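Local coordinates for putative 2OG-Fe(II) oxygenase family protein (Caulobacter crescentus CB15, PDB 3OOX) that probably uses iron(II), 2-oxoglutarate and oxygen to make ethylene, with a linked oxidation of L-arginine to guanidine and glutamate semialdehyde, at residues W99-D104 and D130-Y135; G167-R172 and T265-H270; V52-A57 and I124-H129. All blocks are in the same frame, centred on the assembly; numbering follows the deposited sequence.

Interaction 1. Residues W99-D104 and D130-Y135; sequences WHMGRD and DVSWLY
Met101 and Tyr135 carry this contact, in which no direct hydrogen bond joins the two segments. Strand 99-101 passes helix 130-135 at 61°, the axes 10.6 Å apart, and side chains fill the gap. Apolar packing comes first. Met101, present as selenomethionine, has CG anti to the backbone N (chi1 179°) and a chain extended from there to its end, which lies against the root of the Tyr135 side chain: CE is 3.7 Å from Tyr135 CG, and SE is 3.8 Å from Tyr135 CB. SE sits obliquely to the ring, a Met-aromatic contact. One turn back along the helix, Val131 CG1 touches Met101 SE at 4.0 Å, while Ser132 borders CE. The outer half of the ring meets polar backbone. Met101 O lies in the ring plane at its edge, 3.6 Å from Tyr135 CE2, and Gly102 O approaches the same carbon obliquely. Tyr135 OH reaches 3.4 Å from Arg103 CB and sits over one face of the Arg103 guanidinium, toward its rim, the guanidinium and the Tyr135 ring planes standing 83° apart. These groups bond elsewhere: the hydroxyl with Ser169 O, Arg103 NE with Gly167 O, and Arg103 NH2 in a salt bridge with Asp139. At the outer margin a water lies between Asp104 OD2 and Ser132 OG, but both its distances are very short and Ser132 has a second conformer, leaving the bridge doubtful; Ser132 OG also bonds to Lys128 O, and Asp104 OD1 to Asn118. The whole is a helix-on-sheet layer, consistent with the long helix that backs the major sheet of the double-stranded beta-helix (jelly-roll) core in 2OG-Fe(II) oxygenases.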
loop_
_atom_site.group_PDB
_atom_site.type_symbol
_atom_site.label_atom_id
_atom_site.label_comp_id
_atom_site.label_asym_id
_atom_site.label_seq_id
_atom_site.Cartn_x
_atom_site.Cartn_y
_atom_site.Cartn_z
ATOM N N TRP A 99 6.545 -8.679 -7.959
ATOM C CA TRP A 99 7.590 -7.779 -8.439
ATOM C C TRP A 99 7.565 -6.544 -7.542
ATOM O O TRP A 99 6.497 -5.989 -7.301
ATOM C CB TRP A 99 7.337 -7.332 -9.889
ATOM C CG TRP A 99 8.456 -6.461 -10.382
ATOM C CD1 TRP A 99 8.580 -5.103 -10.231
ATOM C CD2 TRP A 99 9.629 -6.900 -11.074
ATOM N NE1 TRP A 99 9.759 -4.667 -10.793
ATOM C CE2 TRP A 99 10.422 -5.756 -11.310
ATOM C CE3 TRP A 99 10.080 -8.144 -11.546
ATOM C CZ2 TRP A 99 11.652 -5.832 -11.993
ATOM C CZ3 TRP A 99 11.320 -8.215 -12.220
ATOM C CH2 TRP A 99 12.075 -7.061 -12.437
ATOM N N HIS A 100 8.711 -6.120 -7.054
ATOM C CA HIS A 100 8.790 -4.893 -6.286
ATOM C C HIS A 100 9.661 -3.838 -6.951
ATOM O O HIS A 100 10.800 -4.117 -7.336
ATOM C CB HIS A 100 9.350 -5.181 -4.904
ATOM C CG HIS A 100 8.383 -5.905 -4.030
ATOM N ND1 HIS A 100 8.704 -7.068 -3.368
ATOM C CD2 HIS A 100 7.089 -5.636 -3.727
ATOM C CE1 HIS A 100 7.646 -7.477 -2.679
ATOM N NE2 HIS A 100 6.650 -6.628 -2.883
HETATM N N MSE A 101 9.090 -2.648 -7.058
HETATM C CA MSE A 101 9.797 -1.474 -7.534
HETATM C C MSE A 101 9.894 -0.491 -6.393
HETATM O O MSE A 101 8.875 -0.104 -5.826
HETATM C CB MSE A 101 9.053 -0.825 -8.708
HETATM C CG MSE A 101 9.764 0.444 -9.237
HETATM SE SE MSE A 101 8.631 1.461 -10.417
HETATM C CE MSE A 101 9.624 3.156 -10.241
ATOM N N GLY A 102 11.127 -0.076 -6.094
ATOM C CA GLY A 102 11.377 1.001 -5.144
ATOM C C GLY A 102 11.581 2.323 -5.851
ATOM O O GLY A 102 11.416 2.436 -7.064
ATOM N N ARG A 103 12.013 3.335 -5.097
ATOM C CA ARG A 103 12.266 4.663 -5.676
ATOM C C ARG A 103 13.524 4.660 -6.534
ATOM O O ARG A 103 14.533 4.131 -6.109
ATOM C CB ARG A 103 12.441 5.701 -4.565
ATOM C CG ARG A 103 12.488 7.120 -5.146
ATOM C CD ARG A 103 12.319 8.197 -4.110
ATOM N NE ARG A 103 10.947 8.231 -3.579
ATOM C CZ ARG A 103 9.870 8.689 -4.182
ATOM N NH1 ARG A 103 9.949 9.271 -5.368
ATOM N NH2 ARG A 103 8.705 8.608 -3.554
ATOM N N ASP A 104 13.428 5.296 -7.700
ATOM C CA ASP A 104 14.609 5.586 -8.529
ATOM C C ASP A 104 15.189 6.893 -8.001
ATOM O O ASP A 104 14.544 7.948 -8.111
ATOM C CB ASP A 104 14.245 5.811 -9.996
ATOM C CG ASP A 104 14.055 4.521 -10.777
ATOM O OD1 ASP A 104 14.790 3.538 -10.545
ATOM O OD2 ASP A 104 13.179 4.517 -11.667
ATOM N N ASP A 130 6.005 2.073 -18.205
ATOM C CA ASP A 130 4.610 1.979 -17.811
ATOM C C ASP A 130 4.518 1.828 -16.284
ATOM O O ASP A 130 3.695 2.459 -15.639
ATOM C CB ASP A 130 3.904 0.784 -18.462
ATOM C CG ASP A 130 3.762 0.901 -19.969
ATOM O OD1 ASP A 130 4.081 1.968 -20.535
ATOM O OD2 ASP A 130 3.328 -0.114 -20.570
ATOM N N VAL A 131 5.357 0.979 -15.716
ATOM C CA VAL A 131 5.290 0.702 -14.278
ATOM C C VAL A 131 5.824 1.919 -13.481
ATOM O O VAL A 131 5.311 2.243 -12.392
ATOM C CB VAL A 131 6.047 -0.606 -13.947
ATOM C CG1 VAL A 131 6.118 -0.868 -12.427
ATOM C CG2 VAL A 131 5.399 -1.794 -14.601
ATOM N N SER A 132 6.863 2.587 -13.990
ATOM C CA SER A 132 7.378 3.791 -13.314
ATOM C C SER A 132 6.314 4.880 -13.290
ATOM O O SER A 132 6.168 5.579 -12.296
ATOM C CB SER A 132 8.677 4.310 -13.963
ATOM O OG SER A 132 9.759 3.421 -13.807
ATOM N N TRP A 133 5.551 5.028 -14.383
ATOM C CA TRP A 133 4.453 6.000 -14.408
ATOM C C TRP A 133 3.467 5.717 -13.264
ATOM O O TRP A 133 3.003 6.625 -12.583
ATOM C CB TRP A 133 3.713 6.010 -15.742
ATOM C CG TRP A 133 2.533 6.954 -15.739
ATOM C CD1 TRP A 133 2.548 8.292 -16.114
ATOM C CD2 TRP A 133 1.184 6.687 -15.301
ATOM N NE1 TRP A 133 1.298 8.841 -15.956
ATOM C CE2 TRP A 133 0.447 7.897 -15.442
ATOM C CE3 TRP A 133 0.526 5.556 -14.797
ATOM C CZ2 TRP A 133 -0.907 7.990 -15.112
ATOM C CZ3 TRP A 133 -0.821 5.663 -14.458
ATOM C CH2 TRP A 133 -1.520 6.873 -14.620
ATOM N N LEU A 134 3.159 4.438 -13.058
ATOM C CA LEU A 134 2.181 4.082 -12.040
ATOM C C LEU A 134 2.694 4.373 -10.628
ATOM O O LEU A 134 1.941 4.874 -9.770
ATOM C CB LEU A 134 1.741 2.617 -12.194
ATOM C CG LEU A 134 0.608 2.144 -11.254
ATOM C CD1 LEU A 134 -0.677 2.920 -11.421
ATOM C CD2 LEU A 134 0.325 0.636 -11.419
ATOM N N TYR A 135 3.969 4.073 -10.397
ATOM C CA TYR A 135 4.658 4.378 -9.128
ATOM C C TYR A 135 4.490 5.874 -8.792
ATOM O O TYR A 135 4.010 6.252 -7.726
ATOM C CB TYR A 135 6.145 4.006 -9.225
ATOM C CG TYR A 135 6.972 4.237 -7.971
ATOM C CD1 TYR A 135 7.275 5.526 -7.537
ATOM C CD2 TYR A 135 7.402 3.176 -7.183
ATOM C CE1 TYR A 135 8.004 5.752 -6.421
ATOM C CE2 TYR A 135 8.156 3.391 -6.009
ATOM C CZ TYR A 135 8.442 4.706 -5.633
ATOM O OH TYR A 135 9.132 4.939 -4.480
HETATM O O HOH W 1 11.995 4.493 -13.893
#

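Interaction 2. Residues G167-R172 and T265-H270; sequences GNSVLR and TPFFLH
Val170 and Phe268 form a hydrogen-bonded antiparallel pair within the large sheet of the jelly-roll core expected of a 2OG-Fe(II) oxygenase, and Leu171 with Phe267 makes the adjoining non-hydrogen-bonded pair. Val170 N bonds to Phe268 O (3.0 Å), Phe268 N to Val170 O (2.8 Å) and Arg172 N to Pro266 O (3.0 Å). Beyond the paired strands a side chain takes over: Ser169 OG, anti to its own carbonyl carbon (chi1 -58°), accepts from His270 N over 2.9 Å in a nearly straight bond (170°). Phe268 O is gripped twice, since His270 ND1 also donates to it at 3.0 Å. That donor stands well above the carbonyl plane, on the opposite side from Val170 N, whereas the oxygen lies in the imidazole plane, which fixes the ring's turn. Asn168 O, from an inverse gamma turn, rests over one imidazole face, offset toward the rim. On the Val170-Phe268 face, Arg172 crosses the Phe268 ring obliquely; Phe268 CE2 lies over the centre of the guanidinium, 3.8 Å from Arg172 CZ, with the planes 58° apart, while Arg172 NE bonds to His100 NE2. On the other face, Phe267 CZ presses on Ser169 CB at 3.4 Å, and Phe267 CD1 lies beside Leu171 CB. Helix 127-152 lies against this latter face, where Val131 touches Leu171 and the Tyr135 ring meets Phe267 edge-to-face. In the sheet, strand 97-101 flanks 170-176 and strand 197-201 flanks 262-269.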
loop_
_atom_site.group_PDB
_atom_site.type_symbol
_atom_site.label_atom_id
_atom_site.label_comp_id
_atom_site.label_asym_id
_atom_site.label_seq_id
_atom_site.Cartn_x
_atom_site.Cartn_y
_atom_site.Cartn_z
ATOM N N GLY A 167 10.644 9.412 -0.310
ATOM C CA GLY A 167 10.249 8.338 0.594
ATOM C C GLY A 167 10.558 6.960 0.027
ATOM O O GLY A 167 10.543 6.772 -1.182
ATOM N N ASN A 168 10.774 6.001 0.923
ATOM C CA ASN A 168 11.223 4.645 0.577
ATOM C C ASN A 168 10.019 3.801 0.172
ATOM O O ASN A 168 9.793 2.709 0.697
ATOM C CB ASN A 168 11.944 4.026 1.758
ATOM C CG ASN A 168 12.843 2.874 1.373
ATOM O OD1 ASN A 168 12.934 2.442 0.211
ATOM N ND2 ASN A 168 13.541 2.354 2.397
ATOM N N SER A 169 9.245 4.332 -0.762
ATOM C CA SER A 169 7.983 3.747 -1.176
ATOM C C SER A 169 8.173 2.627 -2.170
ATOM O O SER A 169 9.141 2.610 -2.946
ATOM C CB SER A 169 7.042 4.834 -1.727
ATOM O OG SER A 169 6.823 5.827 -0.721
ATOM N N VAL A 170 7.227 1.696 -2.158
ATOM C CA VAL A 170 7.334 0.489 -2.995
ATOM C C VAL A 170 6.022 0.279 -3.723
ATOM O O VAL A 170 4.964 0.246 -3.106
ATOM C CB VAL A 170 7.689 -0.721 -2.167
ATOM C CG1 VAL A 170 7.623 -2.006 -3.022
ATOM C CG2 VAL A 170 9.090 -0.600 -1.544
ATOM N N LEU A 171 6.125 0.101 -5.046
ATOM C CA LEU A 171 5.024 -0.388 -5.872
ATOM C C LEU A 171 5.199 -1.883 -5.997
ATOM O O LEU A 171 6.256 -2.362 -6.447
ATOM C CB LEU A 171 5.040 0.221 -7.266
ATOM C CG LEU A 171 3.958 -0.234 -8.232
ATOM C CD1 LEU A 171 2.553 0.071 -7.671
ATOM C CD2 LEU A 171 4.136 0.438 -9.615
ATOM N N ARG A 172 4.198 -2.647 -5.528
ATOM C CA ARG A 172 4.222 -4.087 -5.600
ATOM C C ARG A 172 3.268 -4.502 -6.714
ATOM O O ARG A 172 2.134 -4.048 -6.784
ATOM C CB ARG A 172 3.704 -4.678 -4.291
ATOM C CG ARG A 172 3.470 -6.219 -4.316
ATOM C CD ARG A 172 2.935 -6.691 -2.968
ATOM N NE ARG A 172 3.961 -6.666 -1.941
ATOM C CZ ARG A 172 3.719 -6.848 -0.648
ATOM N NH1 ARG A 172 2.479 -7.068 -0.213
ATOM N NH2 ARG A 172 4.725 -6.797 0.194
ATOM N N THR A 265 -1.842 -4.257 -7.649
ATOM C CA THR A 265 -0.681 -3.373 -7.714
ATOM C C THR A 265 -0.717 -2.327 -6.595
ATOM O O THR A 265 -0.730 -1.110 -6.868
ATOM C CB THR A 265 -0.547 -2.688 -9.104
ATOM O OG1 THR A 265 -1.627 -1.757 -9.299
ATOM C CG2 THR A 265 -0.537 -3.748 -10.237
ATOM N N PRO A 266 -0.677 -2.763 -5.320
ATOM C CA PRO A 266 -0.658 -1.813 -4.229
ATOM C C PRO A 266 0.616 -0.952 -4.181
ATOM O O PRO A 266 1.688 -1.430 -4.487
ATOM C CB PRO A 266 -0.739 -2.694 -2.978
ATOM C CG PRO A 266 -0.193 -4.000 -3.419
ATOM C CD PRO A 266 -0.624 -4.156 -4.851
ATOM N N PHE A 267 0.453 0.294 -3.729
ATOM C CA PHE A 267 1.562 1.221 -3.559
ATOM C C PHE A 267 1.692 1.509 -2.076
ATOM O O PHE A 267 0.757 2.071 -1.469
ATOM C CB PHE A 267 1.312 2.501 -4.347
ATOM C CG PHE A 267 2.438 3.493 -4.240
ATOM C CD1 PHE A 267 3.579 3.345 -5.011
ATOM C CD2 PHE A 267 2.388 4.520 -3.335
ATOM C CE1 PHE A 267 4.632 4.186 -4.915
ATOM C CE2 PHE A 267 3.474 5.386 -3.239
ATOM C CZ PHE A 267 4.573 5.225 -4.076
ATOM N N PHE A 268 2.836 1.140 -1.510
ATOM C CA PHE A 268 3.160 1.334 -0.096
ATOM C C PHE A 268 3.973 2.620 0.044
ATOM O O PHE A 268 5.215 2.631 -0.173
ATOM C CB PHE A 268 3.923 0.121 0.429
ATOM C CG PHE A 268 3.157 -1.164 0.329
ATOM C CD1 PHE A 268 2.268 -1.531 1.325
ATOM C CD2 PHE A 268 3.313 -2.012 -0.757
ATOM C CE1 PHE A 268 1.591 -2.733 1.254
ATOM C CE2 PHE A 268 2.576 -3.190 -0.850
ATOM C CZ PHE A 268 1.702 -3.529 0.159
ATOM N N LEU A 269 3.262 3.692 0.440
ATOM C CA LEU A 269 3.865 4.993 0.574
ATOM C C LEU A 269 4.526 5.095 1.930
ATOM O O LEU A 269 3.906 4.790 2.961
ATOM C CB LEU A 269 2.825 6.099 0.394
ATOM C CG LEU A 269 3.311 7.513 0.102
ATOM C CD1 LEU A 269 2.194 8.312 -0.632
ATOM C CD2 LEU A 269 3.779 8.232 1.370
ATOM N N HIS A 270 5.814 5.462 1.926
ATOM C CA HIS A 270 6.640 5.580 3.122
ATOM C C HIS A 270 7.157 7.003 3.270
ATOM O O HIS A 270 7.324 7.736 2.283
ATOM C CB HIS A 270 7.906 4.741 2.981
ATOM C CG HIS A 270 7.722 3.261 3.142
ATOM N ND1 HIS A 270 6.938 2.466 2.320
ATOM C CD2 HIS A 270 8.303 2.413 4.030
ATOM C CE1 HIS A 270 7.070 1.199 2.691
ATOM N NE2 HIS A 270 7.874 1.142 3.727
#

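Interaction 3. Residues V52-A57 and I124-H129; sequences VDSAKA and IPAFKH. With EDO (1,2-ethanediol), chain L.
Ser54 packs against Phe127 at the tighter side of this contact, where the backbones come closest, with 5.3 Å between their CA atoms. Phe127 has CG anti to the backbone N (chi1 -176°), and its ring offers an edge to the helix backbone: Ser54 O lies near the ring plane, 3.8 Å from Phe127 CD2. Ser54 CB is 4.1 Å from the same carbon, and its OG sits 3.8 Å from Phe127 CA without bonding across the contact; that hydroxyl bonds instead to Asp130 OD2, one turn into helix 127-152. Ile124 belongs to this tight part too: its CG2 lies against Ser54, while its CD1 reaches to Ala57 at the margin, 4.0 Å from Ala57 CB and close to the backbone carbonyl. Here helix 45-59 meets the first turn of helix 127-152, and both lean on the major sheet, since Ala55 and Phe127 each touch Leu173 of strand 170-176. The lead-in to the second helix is a type I beta turn from Ile124 to Phe127, closed by Phe127 N to Ile124 O. Toward solvent the contact loosens, and Ala126 merely skirts Ser54 from an exposed position. On the side of the turn away from helix 45-59, among exposed Pro125 and Lys128, sits a 1,2-ethanediol, probably from the crystallisation liquor. Its O2 donates to Ile124 O at 3.0 Å and accepts from Lys128 N at 3.0 Å.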
loop_
_atom_site.group_PDB
_atom_site.type_symbol
_atom_site.label_atom_id
_atom_site.label_comp_id
_atom_site.label_asym_id
_atom_site.label_seq_id
_atom_site.Cartn_x
_atom_site.Cartn_y
_atom_site.Cartn_z
ATOM N N VAL A 52 -0.666 -2.289 -15.759
ATOM C CA VAL A 52 -1.208 -3.612 -15.410
ATOM C C VAL A 52 -0.904 -4.613 -16.524
ATOM O O VAL A 52 -0.506 -5.749 -16.268
ATOM C CB VAL A 52 -2.709 -3.553 -15.065
ATOM C CG1 VAL A 52 -3.282 -4.959 -14.865
ATOM C CG2 VAL A 52 -2.961 -2.682 -13.810
ATOM N N ASP A 53 -1.036 -4.181 -17.777
ATOM C CA ASP A 53 -0.711 -5.052 -18.897
ATOM C C ASP A 53 0.759 -5.455 -18.912
ATOM O O ASP A 53 1.073 -6.623 -19.225
ATOM C CB ASP A 53 -1.075 -4.379 -20.231
ATOM C CG ASP A 53 -2.577 -4.383 -20.508
ATOM O OD1 ASP A 53 -3.322 -5.196 -19.919
ATOM O OD2 ASP A 53 -3.010 -3.555 -21.340
ATOM N N SER A 54 1.659 -4.516 -18.591
ATOM C CA SER A 54 3.074 -4.854 -18.473
ATOM C C SER A 54 3.346 -5.857 -17.333
ATOM O O SER A 54 4.189 -6.775 -17.487
ATOM C CB SER A 54 3.949 -3.612 -18.312
ATOM O OG SER A 54 4.121 -2.987 -19.570
ATOM N N ALA A 55 2.664 -5.663 -16.201
ATOM C CA ALA A 55 2.753 -6.630 -15.110
ATOM C C ALA A 55 2.310 -8.019 -15.567
ATOM O O ALA A 55 3.021 -9.023 -15.343
ATOM C CB ALA A 55 1.907 -6.166 -13.884
ATOM N N LYS A 56 1.129 -8.086 -16.192
ATOM C CA LYS A 56 0.595 -9.358 -16.689
ATOM C C LYS A 56 1.568 -10.009 -17.673
ATOM O O LYS A 56 1.795 -11.214 -17.641
ATOM C CB LYS A 56 -0.774 -9.166 -17.346
ATOM C CG LYS A 56 -1.913 -8.731 -16.420
ATOM C CD LYS A 56 -3.199 -8.452 -17.183
ATOM C CE LYS A 56 -4.374 -8.267 -16.225
ATOM N NZ LYS A 56 -5.604 -7.830 -16.954
ATOM N N ALA A 57 2.161 -9.205 -18.542
ATOM C CA ALA A 57 3.117 -9.703 -19.522
ATOM C C ALA A 57 4.374 -10.239 -18.851
ATOM O O ALA A 57 4.874 -11.313 -19.202
ATOM C CB ALA A 57 3.478 -8.576 -20.538
ATOM N N ILE A 124 10.318 -7.262 -21.419
ATOM C CA ILE A 124 9.071 -6.499 -21.516
ATOM C C ILE A 124 9.521 -5.054 -21.707
ATOM O O ILE A 124 9.700 -4.298 -20.744
ATOM C CB ILE A 124 8.176 -6.618 -20.237
ATOM C CG1 ILE A 124 8.008 -8.090 -19.804
ATOM C CG2 ILE A 124 6.812 -5.907 -20.452
ATOM C CD1 ILE A 124 7.480 -9.022 -20.881
ATOM N N PRO A 125 9.765 -4.667 -22.979
ATOM C CA PRO A 125 10.341 -3.359 -23.225
ATOM C C PRO A 125 9.621 -2.154 -22.616
ATOM O O PRO A 125 10.283 -1.219 -22.197
ATOM C CB PRO A 125 10.346 -3.277 -24.760
ATOM C CG PRO A 125 10.427 -4.688 -25.207
ATOM C CD PRO A 125 9.648 -5.465 -24.214
ATOM N N ALA A 126 8.289 -2.182 -22.566
ATOM C CA ALA A 126 7.513 -1.048 -22.051
ATOM C C ALA A 126 7.375 -1.043 -20.520
ATOM O O ALA A 126 6.864 -0.094 -19.958
ATOM C CB ALA A 126 6.136 -1.026 -22.693
ATOM N N PHE A 127 7.875 -2.074 -19.862
ATOM C CA PHE A 127 7.654 -2.235 -18.397
ATOM C C PHE A 127 8.226 -1.061 -17.599
ATOM O O PHE A 127 7.510 -0.475 -16.781
ATOM C CB PHE A 127 8.285 -3.550 -17.953
ATOM C CG PHE A 127 8.072 -3.925 -16.512
ATOM C CD1 PHE A 127 8.810 -3.321 -15.521
ATOM C CD2 PHE A 127 7.232 -4.976 -16.178
ATOM C CE1 PHE A 127 8.681 -3.733 -14.172
ATOM C CE2 PHE A 127 7.099 -5.386 -14.837
ATOM C CZ PHE A 127 7.813 -4.765 -13.858
ATOM N N LYS A 128 9.501 -0.709 -17.811
ATOM C CA LYS A 128 10.110 0.357 -17.011
ATOM C C LYS A 128 9.271 1.627 -17.125
ATOM O O LYS A 128 8.923 2.245 -16.124
ATOM C CB LYS A 128 11.577 0.636 -17.362
ATOM C CG LYS A 128 12.193 1.802 -16.568
ATOM C CD LYS A 128 13.682 1.966 -16.806
ATOM C CE LYS A 128 14.203 3.244 -16.152
ATOM N NZ LYS A 128 15.675 3.432 -16.285
ATOM N N HIS A 129 8.929 2.013 -18.355
ATOM C CA HIS A 129 8.140 3.226 -18.536
ATOM C C HIS A 129 6.731 3.146 -17.903
ATOM O O HIS A 129 6.324 4.052 -17.137
ATOM C CB HIS A 129 8.065 3.580 -20.036
ATOM C CG HIS A 129 7.103 4.687 -20.349
ATOM N ND1 HIS A 129 5.759 4.461 -20.566
ATOM C CD2 HIS A 129 7.284 6.025 -20.461
ATOM C CE1 HIS A 129 5.158 5.614 -20.817
ATOM N NE2 HIS A 129 6.058 6.577 -20.749
HETATM C C1 EDO L . 13.657 -1.953 -19.914
HETATM O O1 EDO L . 14.704 -1.698 -18.969
HETATM C C2 EDO L . 12.772 -3.069 -19.405
HETATM O O2 EDO L . 11.469 -2.574 -19.071
#

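Interaction 2 is the most buried of the three, centred about 6 Å from the centre of the chain; interaction 1 is partly buried, and interaction 3 lies farthest out, at about 20 Å. Chemistry follows place: backbone hydrogen bonds join two strands in interaction 2, a selenomethionine and a tyrosine join strand to helix in interaction 1, and van der Waals touches set helix 45-59 against the turn and first residue of helix 127-152 in interaction 3, with a serine-aspartate hydrogen bond beside them. Interactions 1 and 2 share the major sheet through neighbouring strands 97-101 and 170-176. Interactions 1 and 3 share helix 127-152, with Trp99 meeting Phe127 edge-to-face. Interactions 2 and 3 do not touch.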